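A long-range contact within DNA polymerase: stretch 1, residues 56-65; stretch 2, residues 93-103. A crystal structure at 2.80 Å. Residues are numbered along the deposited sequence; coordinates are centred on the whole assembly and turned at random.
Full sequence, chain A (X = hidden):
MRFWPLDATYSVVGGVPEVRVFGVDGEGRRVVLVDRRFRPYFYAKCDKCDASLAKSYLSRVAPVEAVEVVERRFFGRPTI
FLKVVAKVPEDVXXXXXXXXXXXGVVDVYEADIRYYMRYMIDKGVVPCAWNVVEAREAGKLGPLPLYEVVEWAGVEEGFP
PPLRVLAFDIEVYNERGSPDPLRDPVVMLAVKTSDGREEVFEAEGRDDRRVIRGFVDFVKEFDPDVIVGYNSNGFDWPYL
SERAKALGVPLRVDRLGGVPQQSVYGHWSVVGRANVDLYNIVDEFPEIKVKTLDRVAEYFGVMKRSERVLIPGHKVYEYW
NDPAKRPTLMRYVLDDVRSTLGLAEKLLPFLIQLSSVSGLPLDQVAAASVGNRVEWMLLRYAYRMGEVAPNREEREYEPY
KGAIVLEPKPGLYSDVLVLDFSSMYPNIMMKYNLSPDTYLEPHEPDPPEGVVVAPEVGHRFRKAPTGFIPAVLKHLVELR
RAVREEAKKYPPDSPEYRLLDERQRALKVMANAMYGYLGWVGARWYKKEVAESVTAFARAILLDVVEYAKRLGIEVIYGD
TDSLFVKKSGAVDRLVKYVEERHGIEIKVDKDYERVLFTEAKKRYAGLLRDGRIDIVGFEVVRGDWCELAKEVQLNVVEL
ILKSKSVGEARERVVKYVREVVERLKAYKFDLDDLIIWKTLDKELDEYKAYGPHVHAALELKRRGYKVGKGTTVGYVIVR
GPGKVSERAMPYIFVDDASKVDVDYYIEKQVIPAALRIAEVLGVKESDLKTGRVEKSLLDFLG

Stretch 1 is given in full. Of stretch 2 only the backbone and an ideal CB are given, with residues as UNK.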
ATOM      1  N   SER A  56     -31.228  15.087 -27.194  1.00 71.87           N
ATOM      2  CA  SER A  56     -31.949  14.199 -28.100  1.00 76.39           C
ATOM      3  C   SER A  56     -31.000  13.262 -28.836  1.00 78.22           C
ATOM      4  O   SER A  56     -31.342  12.103 -29.100  1.00 78.94           O
ATOM      5  CB  SER A  56     -32.768  15.014 -29.096  1.00 78.78           C
ATOM      6  OG  SER A  56     -33.502  14.158 -29.955  1.00 78.94           O
ATOM      7  N   TYR A  57     -29.807  13.748 -29.189  1.00 76.90           N
ATOM      8  CA  TYR A  57     -28.821  12.885 -29.831  1.00 80.40           C
ATOM      9  C   TYR A  57     -28.382  11.771 -28.891  1.00 79.58           C
ATOM     10  O   TYR A  57     -28.279  10.607 -29.293  1.00 82.25           O
ATOM     11  CB  TYR A  57     -27.616  13.707 -30.292  1.00 81.75           C
ATOM     12  CG  TYR A  57     -26.491  12.866 -30.854  1.00 85.03           C
ATOM     13  CD1 TYR A  57     -26.494  12.467 -32.184  1.00 88.75           C
ATOM     14  CD2 TYR A  57     -25.422  12.475 -30.056  1.00 90.01           C
ATOM     15  CE1 TYR A  57     -25.467  11.697 -32.703  1.00 90.98           C
ATOM     16  CE2 TYR A  57     -24.392  11.706 -30.564  1.00 91.26           C
ATOM     17  CZ  TYR A  57     -24.420  11.320 -31.888  1.00 90.07           C
ATOM     18  OH  TYR A  57     -23.395  10.554 -32.398  1.00 83.29           O
ATOM     19  N   LEU A  58     -28.101  12.112 -27.632  1.00 78.16           N
ATOM     20  CA  LEU A  58     -27.673  11.109 -26.665  1.00 73.96           C
ATOM     21  C   LEU A  58     -28.805  10.184 -26.238  1.00 74.62           C
ATOM     22  O   LEU A  58     -28.537   9.065 -25.790  1.00 75.65           O
ATOM     23  CB  LEU A  58     -27.064  11.797 -25.444  1.00 70.12           C
ATOM     24  CG  LEU A  58     -25.645  12.317 -25.670  1.00 67.81           C
ATOM     25  CD1 LEU A  58     -25.095  12.963 -24.414  1.00 67.93           C
ATOM     26  CD2 LEU A  58     -24.732  11.198 -26.147  1.00 68.72           C
ATOM     27  N   SER A  59     -30.060  10.622 -26.357  1.00 75.14           N
ATOM     28  CA  SER A  59     -31.191   9.809 -25.922  1.00 70.20           C
ATOM     29  C   SER A  59     -31.391   8.551 -26.760  1.00 70.54           C
ATOM     30  O   SER A  59     -32.136   7.661 -26.336  1.00 67.19           O
ATOM     31  CB  SER A  59     -32.470  10.647 -25.941  1.00 68.72           C
ATOM     32  OG  SER A  59     -32.482  11.583 -24.875  1.00 66.65           O
ATOM     33  N   ARG A  60     -30.756   8.448 -27.930  1.00 73.58           N
ATOM     34  CA  ARG A  60     -30.911   7.253 -28.752  1.00 75.39           C
ATOM     35  C   ARG A  60     -30.062   6.083 -28.271  1.00 72.26           C
ATOM     36  O   ARG A  60     -30.337   4.943 -28.659  1.00 75.30           O
ATOM     37  CB  ARG A  60     -30.560   7.553 -30.211  1.00 82.16           C
ATOM     38  CG  ARG A  60     -29.098   7.904 -30.441  1.00 88.53           C
ATOM     39  CD  ARG A  60     -28.597   7.382 -31.774  1.00 90.97           C
ATOM     40  NE  ARG A  60     -27.939   6.087 -31.633  1.00 92.46           N
ATOM     41  CZ  ARG A  60     -28.542   4.917 -31.818  1.00 92.76           C
ATOM     42  NH1 ARG A  60     -29.823   4.876 -32.159  1.00 94.56           N
ATOM     43  NH2 ARG A  60     -27.862   3.789 -31.671  1.00 92.16           N
ATOM     44  N   VAL A  61     -29.038   6.332 -27.456  1.00 73.01           N
ATOM     45  CA  VAL A  61     -28.124   5.273 -27.042  1.00 70.23           C
ATOM     46  C   VAL A  61     -28.436   4.825 -25.617  1.00 66.89           C
ATOM     47  O   VAL A  61     -28.181   3.673 -25.251  1.00 64.41           O
ATOM     48  CB  VAL A  61     -26.656   5.724 -27.184  1.00 70.57           C
ATOM     49  CG1 VAL A  61     -26.310   6.798 -26.164  1.00 71.63           C
ATOM     50  CG2 VAL A  61     -25.712   4.534 -27.073  1.00 71.96           C
ATOM     51  N   ALA A  62     -29.011   5.715 -24.815  1.00 67.21           N
ATOM     52  CA  ALA A  62     -29.305   5.428 -23.417  1.00 64.87           C
ATOM     53  C   ALA A  62     -30.206   6.536 -22.878  1.00 64.09           C
ATOM     54  O   ALA A  62     -30.226   7.640 -23.429  1.00 66.60           O
ATOM     55  CB  ALA A  62     -28.016   5.330 -22.583  1.00 63.47           C
ATOM     56  N   PRO A  63     -30.953   6.263 -21.806  1.00 60.66           N
ATOM     57  CA  PRO A  63     -31.798   7.311 -21.218  1.00 60.45           C
ATOM     58  C   PRO A  63     -30.960   8.389 -20.547  1.00 61.46           C
ATOM     59  O   PRO A  63     -29.954   8.104 -19.894  1.00 61.27           O
ATOM     60  CB  PRO A  63     -32.655   6.548 -20.200  1.00 60.23           C
ATOM     61  CG  PRO A  63     -31.867   5.327 -19.880  1.00 60.79           C
ATOM     62  CD  PRO A  63     -31.156   4.960 -21.150  1.00 61.45           C
ATOM     63  N   VAL A  64     -31.387   9.638 -20.717  1.00 63.09           N
ATOM     64  CA  VAL A  64     -30.678  10.804 -20.205  1.00 58.73           C
ATOM     65  C   VAL A  64     -31.615  11.578 -19.288  1.00 59.59           C
ATOM     66  O   VAL A  64     -32.766  11.848 -19.652  1.00 61.78           O
ATOM     67  CB  VAL A  64     -30.166  11.704 -21.345  1.00 56.14           C
ATOM     68  CG1 VAL A  64     -29.459  12.928 -20.785  1.00 56.03           C
ATOM     69  CG2 VAL A  64     -29.239  10.919 -22.262  1.00 56.23           C
ATOM     70  N   GLU A  65     -31.123  11.929 -18.098  1.00 58.24           N
ATOM     71  CA  GLU A  65     -31.927  12.714 -17.166  1.00 59.58           C
ATOM     72  C   GLU A  65     -32.019  14.169 -17.607  1.00 58.52           C
ATOM     73  O   GLU A  65     -33.107  14.757 -17.623  1.00 63.10           O
ATOM     74  CB  GLU A  65     -31.343  12.614 -15.756  1.00 64.37           C
ATOM     75  CG  GLU A  65     -32.205  13.247 -14.675  1.00 70.14           C
ATOM     76  CD  GLU A  65     -33.336  12.345 -14.223  1.00 75.91           C
ATOM     77  OE1 GLU A  65     -33.166  11.108 -14.267  1.00 78.14           O
ATOM     78  OE2 GLU A  65     -34.395  12.873 -13.824  1.00 82.20           O
ATOM     79  N   UNK A  93     -20.799   4.817 -19.756  1.00 70.15           N
ATOM     80  CA  UNK A  93     -19.859   4.481 -20.826  1.00 74.87           C
ATOM     81  C   UNK A  93     -20.505   4.632 -22.197  1.00 71.36           C
ATOM     82  O   UNK A  93     -19.909   5.205 -23.116  1.00 68.19           O
ATOM     83  CB  UNK A  93     -19.338   3.053 -20.649  1.00 74.87           C
ATOM     84  N   UNK A  94     -21.722   4.102 -22.360  1.00 68.54           N
ATOM     85  CA  UNK A  94     -22.440   4.251 -23.622  1.00 69.80           C
ATOM     86  C   UNK A  94     -22.599   5.718 -23.991  1.00 68.17           C
ATOM     87  O   UNK A  94     -22.427   6.096 -25.156  1.00 70.46           O
ATOM     88  CB  UNK A  94     -23.812   3.578 -23.539  1.00 69.80           C
ATOM     89  N   UNK A  95     -22.930   6.561 -23.012  1.00 64.23           N
ATOM     90  CA  UNK A  95     -23.118   7.979 -23.290  1.00 64.27           C
ATOM     91  C   UNK A  95     -21.787   8.679 -23.533  1.00 70.18           C
ATOM     92  O   UNK A  95     -21.705   9.588 -24.364  1.00 70.93           O
ATOM     93  CB  UNK A  95     -23.861   8.652 -22.134  1.00 64.27           C
ATOM     94  N   UNK A  96     -20.735   8.276 -22.813  1.00 69.40           N
ATOM     95  CA  UNK A  96     -19.411   8.855 -23.026  1.00 75.50           C
ATOM     96  C   UNK A  96     -18.954   8.682 -24.471  1.00 76.01           C
ATOM     97  O   UNK A  96     -18.579   9.654 -25.137  1.00 75.38           O
ATOM     98  CB  UNK A  96     -18.395   8.218 -22.076  1.00 75.50           C
ATOM     99  N   UNK A  97     -18.967   7.443 -24.966  1.00 78.29           N
ATOM    100  CA  UNK A  97     -18.499   7.181 -26.322  1.00 80.74           C
ATOM    101  C   UNK A  97     -19.410   7.828 -27.359  1.00 80.66           C
ATOM    102  O   UNK A  97     -18.932   8.413 -28.338  1.00 85.19           O
ATOM    103  CB  UNK A  97     -18.410   5.674 -26.570  1.00 80.74           C
ATOM    104  N   UNK A  98     -20.727   7.721 -27.166  1.00 75.30           N
ATOM    105  CA  UNK A  98     -21.668   8.329 -28.101  1.00 76.72           C
ATOM    106  C   UNK A  98     -21.535   9.847 -28.123  1.00 82.00           C
ATOM    107  O   UNK A  98     -21.693  10.473 -29.177  1.00 95.67           O
ATOM    108  CB  UNK A  98     -23.102   7.936 -27.739  1.00 76.72           C
ATOM    109  N   UNK A  99     -21.274  10.459 -26.960  1.00 86.02           N
ATOM    110  CA  UNK A  99     -21.195  11.916 -26.875  1.00 81.12           C
ATOM    111  C   UNK A  99     -20.187  12.489 -27.863  1.00 84.53           C
ATOM    112  O   UNK A  99     -20.430  13.542 -28.463  1.00 90.64           O
ATOM    113  CB  UNK A  99     -20.825  12.342 -25.453  1.00 81.12           C
ATOM    114  N   UNK A 100     -19.028  11.876 -27.817  1.00 81.39           N
ATOM    115  CA  UNK A 100     -17.924  12.301 -28.600  1.00 86.82           C
ATOM    116  C   UNK A 100     -18.389  12.783 -29.924  1.00 95.77           C
ATOM    117  O   UNK A 100     -17.939  13.806 -30.393  1.00104.07           O
ATOM    118  CB  UNK A 100     -16.899  11.176 -28.760  1.00 86.82           C
ATOM    119  N   UNK A 101     -19.316  12.049 -30.519  1.00 92.04           N
ATOM    120  CA  UNK A 101     -19.844  12.362 -31.832  1.00 94.44           C
ATOM    121  C   UNK A 101     -20.737  13.568 -31.879  1.00102.58           C
ATOM    122  O   UNK A 101     -21.198  14.052 -30.844  1.00 93.08           O
ATOM    123  CB  UNK A 101     -20.615  11.156 -32.372  1.00 94.44           C
ATOM    124  N   UNK A 102     -20.990  14.000 -33.113  1.00101.56           N
ATOM    125  CA  UNK A 102     -21.795  15.173 -33.484  1.00105.69           C
ATOM    126  C   UNK A 102     -21.162  16.415 -32.917  1.00111.21           C
ATOM    127  O   UNK A 102     -21.636  17.009 -31.947  1.00105.24           O
ATOM    128  CB  UNK A 102     -23.237  15.040 -32.991  1.00105.69           C
ATOM    129  N   UNK A 103     -20.080  16.808 -33.570  1.00114.26           N
ATOM    130  CA  UNK A 103     -19.292  17.954 -33.163  1.00109.43           C
ATOM    131  C   UNK A 103     -20.036  19.217 -32.754  1.00104.87           C
ATOM    132  O   UNK A 103     -20.417  20.140 -33.466  1.00112.97           O
ATOM    133  CB  UNK A 103     -18.348  18.312 -34.312  1.00109.43           C
TER

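Stretch 2 is helical from its first residue to about position 100, and it packs one flank against the helical turn and loop of stretch 1 without a hydrogen bond between them. Position 93 has nothing of stretch 1 within reach of its ideal CB, so the contact sets no preference; it is R93, which makes no contact.

At position 94, CA-to-CB points toward stretch 1, and the ideal CB lies 4.1 Å from V61 CG2, with A62 CB a little farther off. An aliphatic residue would suit, as would a long chain whose methylenes pass these groups. The residue is K94: its CB lies against V61 CG2 and its CE comes within 4.3 Å of A62 CB, while the amino group bonds elsewhere in the structure.

Position 95 directs CA-to-CB sideways, yet its ideal CB has L58 CD2 at 4.8 Å, V61 CG1 at 5.1 Å and A62 CB at 5.3 Å. These distances leave room for a larger apolar side chain, such as leucine, isoleucine or methionine, to reach in among them. L95, with chi1 m and chi2 t, brings CD2 to 3.6 Å from V61 CG1, 3.7 Å from A62 CB and 3.9 Å from V64 CG2. It covers more of the contact than any other residue of stretch 2.

Positions 96 and 97 point away and sideways, respectively, and stretch 1 offers them no partner; they are R96 and E97.

Position 98 points toward stretch 1, but its ideal CB is already 3.8 Å from V61 CG1 and 4.0 Å from L58 CD2. A small residue, alanine, serine or glycine, is the natural choice. A98 fits, its methyl touching both side chains, and its carbonyl O approaches the edge of the Y57 ring, 3.3 Å from CE2.

Position 99 points away overall, although its ideal CB is 4.1 Å from L58 CD2. Stretch 1 would accept a small apolar group such as a methyl here, and does not decide what would suit a chain running farther on; the deposited A99 contributes its methyl to that contact. Position 100 points away and meets nothing of stretch 1; it is L100.

At position 101 an ideal CB would lie 2.8 Å from Y57 OH, a clash, which favours glycine. G101 is found.

Position 102 has positive phi and psi (62°/75°), a conformation easiest for glycine, asparagine or aspartate, but its ideal CB lies 4.0 Å from Y57 CE1, where a methyl can rest on the ring. A102 does this, its CB 4.1 Å from the centroid of the Y57 ring in a CH-pi contact over one face. Position 103 is out of reach and is P103.

Stretch 2 93-103: RKLREAALGAP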
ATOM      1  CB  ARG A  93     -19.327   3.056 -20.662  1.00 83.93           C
ATOM      2  CG  ARG A  93     -18.297   2.841 -19.567  1.00 90.75           C
ATOM      3  CD  ARG A  93     -16.931   3.369 -20.006  1.00 95.25           C
ATOM      4  NE  ARG A  93     -15.911   3.210 -18.973  1.00100.31           N
ATOM      5  CZ  ARG A  93     -15.257   2.073 -18.757  1.00105.19           C
ATOM      6  NH1 ARG A  93     -15.520   1.012 -19.509  1.00109.23           N
ATOM      7  NH2 ARG A  93     -14.343   1.993 -17.798  1.00106.51           N
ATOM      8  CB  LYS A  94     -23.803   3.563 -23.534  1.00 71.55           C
ATOM      9  CG  LYS A  94     -23.729   2.051 -23.399  1.00 73.23           C
ATOM     10  CD  LYS A  94     -25.112   1.425 -23.452  1.00 75.41           C
ATOM     11  CE  LYS A  94     -25.881   1.664 -22.161  1.00 78.36           C
ATOM     12  NZ  LYS A  94     -27.183   0.938 -22.148  1.00 78.88           N
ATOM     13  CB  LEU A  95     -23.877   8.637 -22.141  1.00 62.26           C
ATOM     14  CG  LEU A  95     -25.265   8.047 -21.900  1.00 60.81           C
ATOM     15  CD1 LEU A  95     -25.778   8.411 -20.524  1.00 59.27           C
ATOM     16  CD2 LEU A  95     -26.232   8.522 -22.970  1.00 63.27           C
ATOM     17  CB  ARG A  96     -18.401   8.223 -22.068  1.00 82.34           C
ATOM     18  CG  ARG A  96     -16.954   8.394 -22.506  1.00 88.53           C
ATOM     19  CD  ARG A  96     -15.982   7.899 -21.449  1.00 94.05           C
ATOM     20  NE  ARG A  96     -14.613   7.850 -21.956  1.00100.09           N
ATOM     21  CZ  ARG A  96     -13.532   8.024 -21.203  1.00102.40           C
ATOM     22  NH1 ARG A  96     -13.657   8.275 -19.907  1.00100.13           N
ATOM     23  NH2 ARG A  96     -12.325   7.958 -21.749  1.00105.02           N
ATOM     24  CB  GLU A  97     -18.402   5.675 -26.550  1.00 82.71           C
ATOM     25  CG  GLU A  97     -17.361   4.989 -25.679  1.00 84.31           C
ATOM     26  CD  GLU A  97     -17.569   3.489 -25.594  1.00 85.90           C
ATOM     27  OE1 GLU A  97     -18.611   3.005 -26.085  1.00 87.02           O
ATOM     28  OE2 GLU A  97     -16.688   2.795 -25.041  1.00 88.51           O
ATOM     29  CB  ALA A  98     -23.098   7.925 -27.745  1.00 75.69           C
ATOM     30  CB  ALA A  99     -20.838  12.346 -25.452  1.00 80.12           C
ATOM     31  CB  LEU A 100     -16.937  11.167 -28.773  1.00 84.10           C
ATOM     32  CG  LEU A 100     -16.075  11.001 -27.543  1.00 82.65           C
ATOM     33  CD1 LEU A 100     -14.912  10.110 -27.811  1.00 80.87           C
ATOM     34  CD2 LEU A 100     -15.563  12.330 -27.091  1.00 82.88           C
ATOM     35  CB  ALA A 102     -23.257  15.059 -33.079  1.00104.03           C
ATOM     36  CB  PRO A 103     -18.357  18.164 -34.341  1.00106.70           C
ATOM     37  CG  PRO A 103     -18.182  16.810 -34.907  1.00108.08           C
ATOM     38  CD  PRO A 103     -19.559  16.226 -34.815  1.00112.71           C
TER
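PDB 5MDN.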